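Local coordinates for minor capsid protein VP1 (Human bocavirus 3, PDB 5US7), which assembles as 60 copies into a T=1 icosahedral virus capsid and, in its longest form, carries an additional phospholipase A2-like region, at residues E506-Y511 / A518-T523; S87-S92 / E199-E204; Q381-G386 / N392-V397. One frame throughout, in Å; residues are numbered along the deposited sequence.

Contact 1 of 3, residues E506-Y511 / A518-T523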
# COMPACT_ATOMS: atom_id res chain seq x y z
N GLU A 506 -72.43 1.83 100.75
CA GLU A 506 -72.78 1.53 99.36
C GLU A 506 -71.92 2.32 98.39
O GLU A 506 -71.19 1.75 97.58
CB GLU A 506 -74.26 1.79 99.13
CG GLU A 506 -75.16 0.90 99.96
CD GLU A 506 -74.86 -0.57 99.77
OE1 GLU A 506 -74.62 -0.99 98.62
OE2 GLU A 506 -74.85 -1.31 100.77
N ILE A 507 -72.00 3.65 98.46
CA ILE A 507 -71.06 4.58 97.84
C ILE A 507 -70.81 4.22 96.37
O ILE A 507 -71.71 4.35 95.54
CB ILE A 507 -69.78 4.73 98.69
CG1 ILE A 507 -68.95 5.93 98.23
CG2 ILE A 507 -68.93 3.45 98.83
CD1 ILE A 507 -69.64 7.24 98.44
N ASN A 508 -69.59 3.81 96.03
CA ASN A 508 -69.08 3.76 94.67
C ASN A 508 -69.45 2.47 93.93
O ASN A 508 -69.82 1.47 94.54
CB ASN A 508 -67.57 3.97 94.72
CG ASN A 508 -66.88 2.97 95.58
OD1 ASN A 508 -67.51 2.21 96.30
ND2 ASN A 508 -65.56 2.99 95.54
N PRO A 509 -69.33 2.47 92.57
CA PRO A 509 -70.00 1.45 91.75
C PRO A 509 -69.30 0.11 91.61
O PRO A 509 -68.35 -0.19 92.32
CB PRO A 509 -70.10 2.13 90.38
CG PRO A 509 -68.93 2.97 90.33
CD PRO A 509 -68.73 3.50 91.71
N THR A 510 -69.81 -0.68 90.66
CA THR A 510 -69.55 -2.11 90.62
C THR A 510 -68.07 -2.43 90.45
O THR A 510 -67.49 -3.14 91.26
CB THR A 510 -70.36 -2.76 89.50
OG1 THR A 510 -71.75 -2.66 89.81
CG2 THR A 510 -69.98 -4.20 89.35
N TYR A 511 -67.45 -1.97 89.38
CA TYR A 511 -66.09 -2.41 89.12
C TYR A 511 -65.03 -1.53 89.75
O TYR A 511 -63.85 -1.67 89.41
CB TYR A 511 -65.83 -2.54 87.62
CG TYR A 511 -66.50 -3.74 87.01
CD1 TYR A 511 -65.90 -4.98 87.06
CD2 TYR A 511 -67.73 -3.64 86.39
CE1 TYR A 511 -66.50 -6.08 86.51
CE2 TYR A 511 -68.33 -4.73 85.83
CZ TYR A 511 -67.71 -5.95 85.89
OH TYR A 511 -68.30 -7.05 85.34
N ALA A 518 -60.17 -2.57 97.96
CA ALA A 518 -60.95 -3.77 97.58
C ALA A 518 -61.23 -3.61 96.11
O ALA A 518 -60.90 -2.59 95.52
CB ALA A 518 -62.25 -3.99 98.32
N TYR A 519 -61.85 -4.62 95.53
CA TYR A 519 -62.37 -4.53 94.18
C TYR A 519 -63.81 -4.99 94.25
O TYR A 519 -64.08 -6.15 94.57
CB TYR A 519 -61.55 -5.39 93.23
CG TYR A 519 -61.96 -5.31 91.79
CD1 TYR A 519 -61.64 -4.20 91.03
CD2 TYR A 519 -62.60 -6.36 91.18
CE1 TYR A 519 -61.98 -4.13 89.71
CE2 TYR A 519 -62.95 -6.29 89.86
CZ TYR A 519 -62.63 -5.18 89.13
OH TYR A 519 -62.97 -5.11 87.81
N ILE A 520 -64.73 -4.07 93.99
CA ILE A 520 -66.14 -4.37 94.16
C ILE A 520 -66.56 -5.37 93.08
O ILE A 520 -66.24 -5.20 91.90
CB ILE A 520 -66.96 -3.08 94.11
CG1 ILE A 520 -66.49 -2.15 95.22
CG2 ILE A 520 -68.44 -3.36 94.25
CD1 ILE A 520 -66.95 -0.75 95.06
N GLN A 521 -67.19 -6.40 93.48
CA GLN A 521 -67.44 -7.41 92.48
C GLN A 521 -68.80 -7.22 91.82
O GLN A 521 -69.72 -6.67 92.44
CB GLN A 521 -67.37 -8.80 93.09
CG GLN A 521 -66.01 -9.16 93.62
CD GLN A 521 -64.95 -9.14 92.55
OE1 GLN A 521 -65.19 -9.51 91.41
NE2 GLN A 521 -63.75 -8.72 92.93
N PRO A 522 -68.95 -7.65 90.58
CA PRO A 522 -70.29 -7.72 89.98
C PRO A 522 -71.16 -8.71 90.74
O PRO A 522 -70.75 -9.85 90.98
CB PRO A 522 -70.02 -8.17 88.55
CG PRO A 522 -68.72 -8.86 88.63
CD PRO A 522 -67.93 -8.12 89.64
N THR A 523 -72.35 -8.28 91.12
CA THR A 523 -73.18 -9.11 91.98
C THR A 523 -73.91 -10.19 91.20
O THR A 523 -74.01 -11.33 91.65
CB THR A 523 -74.18 -8.26 92.76
OG1 THR A 523 -75.01 -7.55 91.84
CG2 THR A 523 -73.45 -7.28 93.64
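The ring of Tyr511 is approached from two directions by residues 518-523 of the same C-terminal loop. Tyr519 meets its rim: the phenol end of Tyr519 lies near the plane of the Tyr511 ring, with Tyr511 CD1 3.9 Å from Tyr519 CZ, so the two aromatic groups touch edge-on rather than stacking. Pro522 comes at about a right angle, its CD 4.0 Å from Tyr511 CE1 and its CG 3.8 Å from Tyr511 OH. A proline suits this place because its ring is stiff and apolar, giving the tyrosine a firm surface along CE1, CZ and OH. Toward the CA and N end of the same proline lies Thr510, whose CG2 is 3.6 Å from Pro522 CA. With CG2 turned opposite the backbone nitrogen of Thr510, the methyl takes the packing role while OG1 (chi1 -66°) is left to bond the backbone N of Gly500. Ile520 points into the bend of residues 508-510. Its CD1 fits between the carbonyl O of Pro509 and the side-chain amide of Asn508, lying 3.8 Å from Asn508 CG.

Both segments follow strand 466-482, the last long strand of the parvovirus jelly roll, and the loop they form lies among several subunits. Tyr519 OH is hydrogen-bonded to Trp488 NE1 of a neighbouring subunit, a residue within the nuclear localization signal inferred by similarity; Arg489 of that same subunit packs on Pro509 and Tyr511.

The segments are therefore held by van der Waals packing, partly of apolar groups on polar atoms, with no hydrogen bond identified between them. Their strong polar bonds go elsewhere: Thr510 ties the loop to its own chain, and Tyr519, reaching past the Tyr511 edge, ties it to the next subunit.

Contact 2 of 3, residues S87-S92 / E199-E204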
# COMPACT_ATOMS: atom_id res chain seq x y z
N SER A 87 -62.26 -40.68 96.43
CA SER A 87 -61.06 -40.96 97.20
C SER A 87 -59.76 -40.42 96.62
O SER A 87 -58.70 -40.78 97.13
CB SER A 87 -60.94 -42.47 97.42
OG SER A 87 -62.02 -42.96 98.18
N GLN A 88 -59.79 -39.56 95.59
CA GLN A 88 -58.64 -39.37 94.71
C GLN A 88 -57.33 -39.23 95.47
O GLN A 88 -57.23 -38.49 96.45
CB GLN A 88 -58.82 -38.13 93.84
CG GLN A 88 -59.79 -38.25 92.70
CD GLN A 88 -61.20 -37.94 93.10
OE1 GLN A 88 -61.48 -37.67 94.27
NE2 GLN A 88 -62.09 -37.93 92.13
N ARG A 89 -56.32 -39.98 95.01
CA ARG A 89 -55.02 -40.00 95.68
C ARG A 89 -54.13 -38.84 95.26
O ARG A 89 -53.36 -38.33 96.07
CB ARG A 89 -54.34 -41.34 95.42
CG ARG A 89 -53.87 -41.57 94.01
CD ARG A 89 -53.09 -42.86 93.96
NE ARG A 89 -53.96 -43.99 94.28
CZ ARG A 89 -53.52 -45.19 94.66
NH1 ARG A 89 -52.22 -45.42 94.76
NH2 ARG A 89 -54.38 -46.15 94.93
N CYS A 90 -54.21 -38.43 94.00
CA CYS A 90 -53.42 -37.34 93.42
C CYS A 90 -51.92 -37.62 93.60
O CYS A 90 -51.52 -38.79 93.71
CB CYS A 90 -53.89 -36.05 94.04
SG CYS A 90 -53.06 -34.56 93.46
N VAL A 91 -51.14 -36.56 93.74
CA VAL A 91 -49.67 -36.52 93.83
C VAL A 91 -49.35 -35.06 94.09
O VAL A 91 -50.17 -34.18 93.85
CB VAL A 91 -48.91 -36.96 92.56
CG1 VAL A 91 -49.10 -38.41 92.17
CG2 VAL A 91 -49.25 -36.05 91.43
N SER A 92 -48.14 -34.78 94.55
CA SER A 92 -47.73 -33.41 94.73
C SER A 92 -46.39 -33.20 94.05
O SER A 92 -45.61 -34.13 93.89
CB SER A 92 -47.62 -33.04 96.19
OG SER A 92 -48.89 -33.01 96.79
N GLU A 199 -60.27 -45.68 94.28
CA GLU A 199 -61.01 -46.90 94.02
C GLU A 199 -60.46 -47.50 92.73
O GLU A 199 -59.83 -46.81 91.94
CB GLU A 199 -62.49 -46.59 93.87
CG GLU A 199 -63.14 -46.14 95.15
CD GLU A 199 -63.19 -47.25 96.15
OE1 GLU A 199 -63.50 -48.37 95.72
OE2 GLU A 199 -62.91 -47.02 97.35
N LEU A 200 -60.68 -48.80 92.53
CA LEU A 200 -60.04 -49.42 91.38
C LEU A 200 -58.53 -49.29 91.52
O LEU A 200 -57.95 -48.37 90.94
CB LEU A 200 -60.48 -48.80 90.05
CG LEU A 200 -61.76 -49.18 89.32
CD1 LEU A 200 -62.97 -48.72 90.08
CD2 LEU A 200 -61.73 -48.54 87.95
N ALA A 201 -57.90 -50.22 92.25
CA ALA A 201 -56.61 -50.08 92.92
C ALA A 201 -56.70 -49.36 94.26
O ALA A 201 -55.87 -48.50 94.56
CB ALA A 201 -55.58 -49.35 92.05
N GLU A 202 -57.70 -49.71 95.06
CA GLU A 202 -57.73 -49.32 96.46
C GLU A 202 -56.39 -49.70 97.13
O GLU A 202 -55.75 -48.81 97.69
CB GLU A 202 -58.92 -49.94 97.19
CG GLU A 202 -60.29 -49.50 96.76
CD GLU A 202 -61.35 -50.37 97.39
OE1 GLU A 202 -61.01 -51.47 97.85
OE2 GLU A 202 -62.52 -49.95 97.47
N MET A 203 -55.94 -50.96 97.11
CA MET A 203 -56.70 -52.16 96.75
C MET A 203 -57.00 -52.89 98.05
O MET A 203 -56.21 -52.83 98.99
CB MET A 203 -55.92 -53.06 95.79
CG MET A 203 -54.76 -53.78 96.44
SD MET A 203 -53.66 -54.53 95.24
CE MET A 203 -52.60 -53.13 94.89
N GLU A 204 -58.15 -53.55 98.13
CA GLU A 204 -58.58 -54.18 99.37
C GLU A 204 -58.73 -55.68 99.18
O GLU A 204 -59.46 -56.13 98.29
CB GLU A 204 -59.88 -53.57 99.89
CG GLU A 204 -60.36 -54.19 101.19
CD GLU A 204 -59.38 -53.98 102.34
OE1 GLU A 204 -58.48 -53.12 102.24
OE2 GLU A 204 -59.51 -54.69 103.36
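Arg89 reaches across to the backbone of Ala201, and this is the close part of an otherwise sparse contact. Its NH2 stands 2.8 Å from Ala201 O, which sits at the edge of the guanidinium and near its plane, yet the N-H points too poorly at the oxygen to count as a hydrogen bond. Any attraction is probably that of a positive group beside a carbonyl dipole. Arginine suits the site by its length: the chain leaves the backbone with CG between N and the carbonyl carbon (chi1 70°) and bends again at chi3 (64°), which carries the guanidinium over to the opposite loop. It is the backbone O of Ala201 that it meets; the short side chain of Ala201 packs on Ala214 of helix 210-215.

These are two of the long loops that elaborate the parvovirus jelly roll: residues 87-92 lie in the loop between strands 54-65 and 96-98, whereas 199-204 lie between strand 185-190 and helix 210-215. Backbone bonds from Arg89 to Ser77 anchor the first loop, and Ile507 of a neighbouring subunit packs against the arginine.

Away from the guanidinium the fit slackens. Ser87 faces Glu199, but Ser87 OG and Glu199 OE2 are 4.2 Å apart, too far for a direct bond, and the nearest CA atoms, those of Ser87 and Glu199, are separated by 6.7 Å. The two segments together bury a mere 129 Å². Farther along, Glu202 and Met203 are partly exposed; Arg89 NH2 comes no nearer than 4.1 Å to Glu202 O. The Glu202 side chain touches Asn326, Asn328 and Glu210, and its OE2 lies 2.6 Å from Glu199 OE1.

Contact 3 of 3, residues Q381-G386 / N392-V397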
# COMPACT_ATOMS: atom_id res chain seq x y z
N GLN A 381 -83.89 -23.76 74.81
CA GLN A 381 -84.76 -24.51 73.92
C GLN A 381 -85.65 -25.47 74.70
O GLN A 381 -85.59 -25.56 75.93
CB GLN A 381 -83.92 -25.24 72.88
CG GLN A 381 -83.27 -24.32 71.89
CD GLN A 381 -82.28 -25.03 71.00
OE1 GLN A 381 -81.73 -26.05 71.37
NE2 GLN A 381 -82.06 -24.48 69.82
N THR A 382 -86.52 -26.18 73.99
CA THR A 382 -87.40 -27.16 74.62
C THR A 382 -87.92 -28.11 73.54
O THR A 382 -87.82 -27.83 72.35
CB THR A 382 -88.54 -26.48 75.37
OG1 THR A 382 -89.17 -27.45 76.22
CG2 THR A 382 -89.56 -25.93 74.41
N LEU A 383 -88.48 -29.25 73.98
CA LEU A 383 -88.90 -30.28 73.03
C LEU A 383 -90.39 -30.61 73.11
O LEU A 383 -91.07 -30.51 72.10
CB LEU A 383 -88.06 -31.54 73.18
CG LEU A 383 -88.21 -32.49 71.99
CD1 LEU A 383 -88.42 -31.73 70.69
CD2 LEU A 383 -87.00 -33.37 71.83
N TYR A 384 -90.90 -31.10 74.25
CA TYR A 384 -92.34 -31.33 74.37
C TYR A 384 -92.94 -32.27 73.33
O TYR A 384 -93.57 -31.80 72.38
CB TYR A 384 -93.12 -30.01 74.33
CG TYR A 384 -93.01 -29.21 75.59
CD1 TYR A 384 -93.82 -29.49 76.67
CD2 TYR A 384 -92.10 -28.18 75.69
CE1 TYR A 384 -93.73 -28.77 77.83
CE2 TYR A 384 -92.01 -27.45 76.85
CZ TYR A 384 -92.81 -27.75 77.91
OH TYR A 384 -92.72 -27.01 79.07
N ARG A 385 -92.75 -33.57 73.47
CA ARG A 385 -93.41 -34.50 72.56
C ARG A 385 -94.92 -34.47 72.74
O ARG A 385 -95.44 -34.08 73.79
CB ARG A 385 -92.88 -35.92 72.75
CG ARG A 385 -93.21 -36.55 74.07
CD ARG A 385 -92.58 -37.93 74.14
NE ARG A 385 -92.89 -38.61 75.39
CZ ARG A 385 -92.21 -38.44 76.51
NH1 ARG A 385 -91.18 -37.61 76.55
NH2 ARG A 385 -92.55 -39.11 77.61
N GLY A 386 -95.62 -34.91 71.70
CA GLY A 386 -97.04 -34.59 71.58
C GLY A 386 -97.92 -35.33 72.56
O GLY A 386 -98.75 -34.72 73.24
N ASN A 392 -96.19 -33.14 76.67
CA ASN A 392 -95.35 -33.52 77.79
C ASN A 392 -93.91 -33.20 77.42
O ASN A 392 -93.47 -33.50 76.31
CB ASN A 392 -95.50 -35.00 78.12
CG ASN A 392 -96.91 -35.36 78.53
OD1 ASN A 392 -97.48 -36.33 78.04
ND2 ASN A 392 -97.49 -34.55 79.41
N LEU A 393 -93.19 -32.59 78.35
CA LEU A 393 -91.81 -32.21 78.10
C LEU A 393 -90.94 -33.44 77.89
O LEU A 393 -91.06 -34.43 78.61
CB LEU A 393 -91.28 -31.38 79.25
CG LEU A 393 -89.80 -31.01 79.17
CD1 LEU A 393 -89.53 -30.17 77.94
CD2 LEU A 393 -89.37 -30.27 80.41
N CYS A 394 -90.06 -33.37 76.90
CA CYS A 394 -89.08 -34.42 76.66
C CYS A 394 -87.81 -34.05 77.42
O CYS A 394 -87.13 -33.08 77.07
CB CYS A 394 -88.81 -34.58 75.17
SG CYS A 394 -87.64 -35.89 74.75
N SER A 395 -87.49 -34.83 78.45
CA SER A 395 -86.43 -34.45 79.38
C SER A 395 -85.05 -34.69 78.78
O SER A 395 -84.18 -33.82 78.86
CB SER A 395 -86.59 -35.23 80.68
OG SER A 395 -87.80 -34.89 81.33
N ASP A 396 -84.83 -35.85 78.19
CA ASP A 396 -83.54 -36.22 77.62
C ASP A 396 -83.60 -36.06 76.12
O ASP A 396 -84.35 -36.77 75.44
CB ASP A 396 -83.16 -37.64 78.00
CG ASP A 396 -82.84 -37.79 79.47
OD1 ASP A 396 -82.59 -36.76 80.12
OD2 ASP A 396 -82.86 -38.93 79.97
N VAL A 397 -82.81 -35.13 75.59
CA VAL A 397 -82.69 -34.90 74.16
C VAL A 397 -81.27 -35.27 73.77
O VAL A 397 -80.32 -34.55 74.08
CB VAL A 397 -83.00 -33.45 73.79
CG1 VAL A 397 -82.80 -33.23 72.31
CG2 VAL A 397 -84.40 -33.09 74.20
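Leu393 lies over one face of the Tyr384 ring, its CD1 methyl 4.0 Å from the ring centroid and 16° off the normal, a CH-pi contact. At the edge of the same ring, in its plane, sits CG2 of Thr382, and Arg331 of a neighbouring subunit adds a cation-pi interaction. The second flat group, the guanidinium of Arg385, has the backbone of Cys394 at its edge, with NH1 3.8 Å from Cys394 CA.

The motif is a short loop pinched shut by a single antiparallel bridge, set in the long GH insertion of the parvovirus jelly roll between core strands 236-248 and 445-449. Arg385 and Asn392 form the hydrogen-bonded pair: Asn392 N donates to Arg385 O at 3.1 Å and nearly straight. The return pair does not form a bond, and Asn392 O is met instead by the CA-H of Tyr384. The CB of Asn392 points away from residues 381-386, and its OD1 accepts a bond from Asn387 ND2 inside the loop.

Leucine suits position 393 because one methyl, CD1, and CB can lie against the aromatic ring; in Leu393, chi1 of 175° with chi2 of 61° places CD1 over the Tyr384 ring and beside Thr382 OG1. Nearby, residues 381-382 pair with a strand of the neighbouring subunit, and strand 396-397 pairs with 299-300 of its own chain.

Apolar side chains fill the angle where the two segments diverge. Leu383 CB packs on Cys394 CB at 3.7 Å, and beyond it Leu383 CD2 reaches Val397 CG2 at 3.5 Å, with Cys394 SG 3.9 Å from that same CD2.

In the fold
From the N terminus, contact 2 is the first to close, and it is long in range: it joins the loop before strand 96-98 to the loop before helix 210-215, spanning the strands from 96-98 to 185-190. Contact 3 follows, closing a short loop in the GH insertion, and contact 1 closes another in the C-terminal tail after strand 466-482. The three run in series, neither nesting nor crossing, and their centres lie 40 to 43 Å apart, so within one subunit none touches another. Between subunits contacts 1 and 2 do meet, where Ile507 packs on Arg89 of a neighbouring copy, while contact 3 extends a sheet into another neighbour.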